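Local coordinates for uncharacterized protein YGR203W (PDB 3FS5) that acts as a protein phosphatase of the Cdc25 type, built on a single rhodanese-like domain, at residues Gly40-Trp52 with Glu136-Arg148. Residues are numbered along the deposited sequence; the frame is centred on the assembly and turned at random.
Sequences GSDYMGGHIKDGW and ESVTAGYLPDLWR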
loop_
_atom_site.group_PDB
_atom_site.type_symbol
_atom_site.label_atom_id
_atom_site.label_comp_id
_atom_site.label_asym_id
_atom_site.label_seq_id
_atom_site.Cartn_x
_atom_site.Cartn_y
_atom_site.Cartn_z
ATOM N N GLY A 40 3.876 4.282 11.297
ATOM C CA GLY A 40 4.397 3.755 12.545
ATOM C C GLY A 40 3.273 3.775 13.565
ATOM O O GLY A 40 2.225 3.156 13.359
ATOM N N SER A 41 3.466 4.491 14.666
ATOM C CA SER A 41 2.414 4.558 15.668
ATOM C C SER A 41 1.242 5.370 15.110
ATOM O O SER A 41 0.136 5.311 15.640
ATOM C CB SER A 41 2.945 5.165 16.979
ATOM O OG SER A 41 3.619 6.384 16.753
ATOM N N ASP A 42 1.472 6.116 14.028
ATOM C CA ASP A 42 0.377 6.881 13.437
ATOM C C ASP A 42 -0.600 5.993 12.656
ATOM O O ASP A 42 -1.484 6.473 11.950
ATOM C CB ASP A 42 0.899 8.050 12.578
ATOM C CG ASP A 42 2.053 7.672 11.664
ATOM O OD1 ASP A 42 2.767 6.685 11.922
ATOM O OD2 ASP A 42 2.261 8.409 10.676
ATOM N N TYR A 43 -0.442 4.686 12.820
ATOM C CA TYR A 43 -1.315 3.704 12.191
ATOM C C TYR A 43 -2.641 3.751 12.949
ATOM O O TYR A 43 -3.684 3.344 12.439
ATOM C CB TYR A 43 -0.669 2.320 12.313
ATOM C CG TYR A 43 -1.514 1.135 11.907
ATOM C CD1 TYR A 43 -2.129 0.329 12.871
ATOM C CD2 TYR A 43 -1.641 0.773 10.566
ATOM C CE1 TYR A 43 -2.841 -0.810 12.509
ATOM C CE2 TYR A 43 -2.352 -0.361 10.192
ATOM C CZ TYR A 43 -2.946 -1.149 11.165
ATOM O OH TYR A 43 -3.629 -2.285 10.793
ATOM N N MET A 44 -2.579 4.275 14.172
ATOM C CA MET A 44 -3.732 4.393 15.062
ATOM C C MET A 44 -4.884 5.212 14.487
ATOM O O MET A 44 -4.670 6.230 13.836
ATOM C CB MET A 44 -3.287 5.026 16.392
ATOM C CG MET A 44 -4.424 5.332 17.371
ATOM S SD MET A 44 -3.882 6.261 18.845
ATOM C CE MET A 44 -4.107 7.941 18.290
ATOM N N GLY A 45 -6.109 4.760 14.743
ATOM C CA GLY A 45 -7.275 5.486 14.279
ATOM C C GLY A 45 -7.995 4.953 13.060
ATOM O O GLY A 45 -8.993 5.535 12.638
ATOM N N GLY A 46 -7.499 3.859 12.490
ATOM C CA GLY A 46 -8.136 3.289 11.318
ATOM C C GLY A 46 -7.148 2.913 10.225
ATOM O O GLY A 46 -6.075 3.510 10.110
ATOM N N HIS A 47 -7.514 1.921 9.420
ATOM C CA HIS A 47 -6.661 1.464 8.328
ATOM C C HIS A 47 -7.486 0.806 7.232
ATOM O O HIS A 47 -8.651 0.462 7.436
ATOM C CB HIS A 47 -5.602 0.490 8.857
ATOM C CG HIS A 47 -6.166 -0.645 9.654
ATOM N ND1 HIS A 47 -6.621 -1.811 9.076
ATOM C CD2 HIS A 47 -6.375 -0.779 10.985
ATOM C CE1 HIS A 47 -7.087 -2.614 10.017
ATOM N NE2 HIS A 47 -6.950 -2.012 11.184
ATOM N N ILE A 48 -6.882 0.638 6.064
ATOM C CA ILE A 48 -7.576 0.034 4.941
ATOM C C ILE A 48 -7.743 -1.462 5.177
ATOM O O ILE A 48 -6.801 -2.149 5.572
ATOM C CB ILE A 48 -6.808 0.315 3.636
ATOM C CG1 ILE A 48 -6.753 1.835 3.416
ATOM C CG2 ILE A 48 -7.468 -0.409 2.454
ATOM C CD1 ILE A 48 -5.990 2.270 2.173
ATOM N N LYS A 49 -8.958 -1.955 4.951
ATOM C CA LYS A 49 -9.281 -3.360 5.158
ATOM C C LYS A 49 -8.394 -4.312 4.360
ATOM O O LYS A 49 -8.129 -4.093 3.175
ATOM C CB LYS A 49 -10.755 -3.607 4.809
ATOM C CG LYS A 49 -11.268 -5.004 5.136
ATOM C CD LYS A 49 -12.737 -5.140 4.740
ATOM C CE LYS A 49 -13.275 -6.540 5.013
ATOM N NZ LYS A 49 -13.201 -6.892 6.460
ATOM N N ASP A 50 -7.946 -5.370 5.030
ATOM C CA ASP A 50 -7.094 -6.400 4.442
ATOM C C ASP A 50 -5.676 -5.953 4.071
ATOM O O ASP A 50 -4.941 -6.700 3.429
ATOM C CB ASP A 50 -7.771 -7.021 3.214
ATOM C CG ASP A 50 -9.136 -7.615 3.534
ATOM O OD1 ASP A 50 -9.313 -8.161 4.646
ATOM O OD2 ASP A 50 -10.030 -7.543 2.665
ATOM N N GLY A 51 -5.286 -4.743 4.466
ATOM C CA GLY A 51 -3.937 -4.292 4.163
ATOM C C GLY A 51 -2.944 -4.853 5.173
ATOM O O GLY A 51 -3.354 -5.367 6.210
ATOM N N TRP A 52 -1.646 -4.786 4.878
ATOM C CA TRP A 52 -0.644 -5.279 5.820
ATOM C C TRP A 52 0.082 -4.085 6.429
ATOM O O TRP A 52 0.325 -3.085 5.755
ATOM C CB TRP A 52 0.382 -6.195 5.146
ATOM C CG TRP A 52 -0.173 -7.436 4.515
ATOM C CD1 TRP A 52 -1.379 -8.028 4.769
ATOM C CD2 TRP A 52 0.471 -8.243 3.524
ATOM N NE1 TRP A 52 -1.525 -9.154 3.989
ATOM C CE2 TRP A 52 -0.404 -9.309 3.217
ATOM C CE3 TRP A 52 1.705 -8.167 2.863
ATOM C CZ2 TRP A 52 -0.085 -10.295 2.273
ATOM C CZ3 TRP A 52 2.024 -9.149 1.923
ATOM C CH2 TRP A 52 1.127 -10.198 1.638
ATOM N N GLU A 136 -17.582 0.707 6.326
ATOM C CA GLU A 136 -17.176 -0.543 6.958
ATOM C C GLU A 136 -16.645 -1.611 6.010
ATOM O O GLU A 136 -15.886 -2.489 6.426
ATOM C CB GLU A 136 -18.359 -1.131 7.732
ATOM C CG GLU A 136 -19.096 -0.133 8.613
ATOM C CD GLU A 136 -20.434 -0.670 9.101
ATOM O OE1 GLU A 136 -20.446 -1.716 9.788
ATOM O OE2 GLU A 136 -21.476 -0.045 8.795
ATOM N N SER A 137 -17.049 -1.549 4.745
ATOM C CA SER A 137 -16.613 -2.544 3.775
ATOM C C SER A 137 -15.188 -2.348 3.267
ATOM O O SER A 137 -14.593 -3.283 2.731
ATOM C CB SER A 137 -17.583 -2.595 2.586
ATOM O OG SER A 137 -17.542 -1.408 1.812
ATOM N N VAL A 138 -14.632 -1.149 3.437
ATOM C CA VAL A 138 -13.273 -0.882 2.967
ATOM C C VAL A 138 -12.330 -0.301 4.025
ATOM O O VAL A 138 -11.118 -0.250 3.817
ATOM C CB VAL A 138 -13.276 0.071 1.741
ATOM C CG1 VAL A 138 -14.014 -0.582 0.579
ATOM C CG2 VAL A 138 -13.920 1.401 2.105
ATOM N N THR A 139 -12.883 0.131 5.153
ATOM C CA THR A 139 -12.079 0.705 6.230
ATOM C C THR A 139 -12.296 -0.059 7.530
ATOM O O THR A 139 -13.434 -0.319 7.917
ATOM C CB THR A 139 -12.441 2.183 6.461
ATOM O OG1 THR A 139 -12.209 2.916 5.259
ATOM C CG2 THR A 139 -11.594 2.781 7.585
ATOM N N ALA A 140 -11.204 -0.404 8.205
ATOM C CA ALA A 140 -11.275 -1.154 9.457
ATOM C C ALA A 140 -10.693 -0.395 10.647
ATOM O O ALA A 140 -9.748 0.380 10.502
ATOM C CB ALA A 140 -10.554 -2.486 9.296
ATOM N N GLY A 141 -11.270 -0.635 11.824
ATOM C CA GLY A 141 -10.809 -0.001 13.049
ATOM C C GLY A 141 -10.865 1.517 13.076
ATOM O O GLY A 141 -10.085 2.157 13.779
ATOM N N TYR A 142 -11.800 2.096 12.335
ATOM C CA TYR A 142 -11.926 3.545 12.267
ATOM C C TYR A 142 -12.466 4.154 13.559
ATOM O O TYR A 142 -13.444 3.664 14.130
ATOM C CB TYR A 142 -12.834 3.924 11.101
ATOM C CG TYR A 142 -12.910 5.405 10.826
ATOM C CD1 TYR A 142 -11.759 6.142 10.540
ATOM C CD2 TYR A 142 -14.138 6.065 10.802
ATOM C CE1 TYR A 142 -11.831 7.497 10.228
ATOM C CE2 TYR A 142 -14.221 7.418 10.492
ATOM C CZ TYR A 142 -13.066 8.126 10.205
ATOM O OH TYR A 142 -13.147 9.460 9.880
ATOM N N LEU A 143 -11.814 5.220 14.015
ATOM C CA LEU A 143 -12.220 5.922 15.230
ATOM C C LEU A 143 -12.571 7.358 14.862
ATOM O O LEU A 143 -11.710 8.240 14.858
ATOM C CB LEU A 143 -11.087 5.898 16.253
ATOM C CG LEU A 143 -10.658 4.504 16.719
ATOM C CD1 LEU A 143 -9.438 4.613 17.614
ATOM C CD2 LEU A 143 -11.804 3.833 17.462
ATOM N N PRO A 144 -13.852 7.608 14.548
ATOM C CA PRO A 144 -14.389 8.917 14.158
ATOM C C PRO A 144 -13.961 10.066 15.060
ATOM O O PRO A 144 -13.663 11.160 14.585
ATOM C CB PRO A 144 -15.900 8.695 14.197
ATOM C CG PRO A 144 -16.034 7.244 13.865
ATOM C CD PRO A 144 -14.941 6.628 14.696
ATOM N N ASP A 145 -13.939 9.808 16.362
ATOM C CA ASP A 145 -13.564 10.821 17.341
ATOM C C ASP A 145 -12.215 11.481 17.078
ATOM O O ASP A 145 -12.088 12.703 17.162
ATOM C CB ASP A 145 -13.560 10.212 18.742
ATOM C CG ASP A 145 -14.640 10.792 19.626
ATOM O OD1 ASP A 145 -14.572 12.005 19.927
ATOM O OD2 ASP A 145 -15.559 10.039 20.015
ATOM N N LEU A 146 -11.209 10.673 16.763
ATOM C CA LEU A 146 -9.867 11.188 16.511
ATOM C C LEU A 146 -9.746 12.105 15.303
ATOM O O LEU A 146 -8.852 12.948 15.251
ATOM C CB LEU A 146 -8.883 10.029 16.351
ATOM C CG LEU A 146 -8.680 9.125 17.568
ATOM C CD1 LEU A 146 -7.673 8.042 17.217
ATOM C CD2 LEU A 146 -8.191 9.945 18.751
ATOM N N TRP A 147 -10.640 11.952 14.333
ATOM C CA TRP A 147 -10.573 12.773 13.129
ATOM C C TRP A 147 -11.461 14.016 13.156
ATOM O O TRP A 147 -11.477 14.794 12.202
ATOM C CB TRP A 147 -10.896 11.913 11.902
ATOM C CG TRP A 147 -9.977 10.731 11.768
ATOM C CD1 TRP A 147 -10.080 9.534 12.418
ATOM C CD2 TRP A 147 -8.771 10.666 10.998
ATOM N NE1 TRP A 147 -9.013 8.728 12.104
ATOM C CE2 TRP A 147 -8.192 9.399 11.233
ATOM C CE3 TRP A 147 -8.121 11.557 10.134
ATOM C CZ2 TRP A 147 -6.991 9.000 10.636
ATOM C CZ3 TRP A 147 -6.924 11.160 9.539
ATOM C CH2 TRP A 147 -6.374 9.892 9.795
ATOM N N ARG A 148 -12.199 14.203 14.245
ATOM C CA ARG A 148 -13.071 15.366 14.372
ATOM C C ARG A 148 -12.221 16.634 14.334
ATOM O O ARG A 148 -11.274 16.780 15.110
ATOM C CB ARG A 148 -13.856 15.294 15.682
#
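His47 and Ala140 form an antiparallel hydrogen-bonded pair, with His47 N giving to Ala140 O at 2.9 Å and Ala140 N to His47 O at 2.8 Å, and Lys49 N extends the two-strand ladder to Val138 O at 3.0 Å. Where the ladder ends, Gly45 O is gripped from opposite faces of its carbonyl plane, by Leu143 N and by the indole NE1 of Trp147, each 3.2 Å from Gly45 O, which lies close to the Trp147 ring plane. Glycine suits Gly45 and Gly46, whose backbone angles would jam a CB against the preceding carbonyl. The imidazole of His47, its CG set between backbone N and carbonyl carbon (chi1 53°), lies flat between Ala140 O over one face and Tyr43 OH over the other; its CE1 meets Ala140 CB at 3.5 Å. Without the imidazole, as with an alanine here, Ala140 O and Tyr43 OH would probably lose the ring that lies between them. Farther out, Met44 CE touches Leu146 CD1, the two side chains crossing at about a right angle, and the Lys49 side chain, extended until it bends at its last torsion, lays CD 3.3 Å from Ser137 O. The small sheet is separate from the central parallel one, though His47 touches Asp37 of strand 33-37; Ile48 and, just before the second strand, Val138 pack onto helices 14-23 and 124-132.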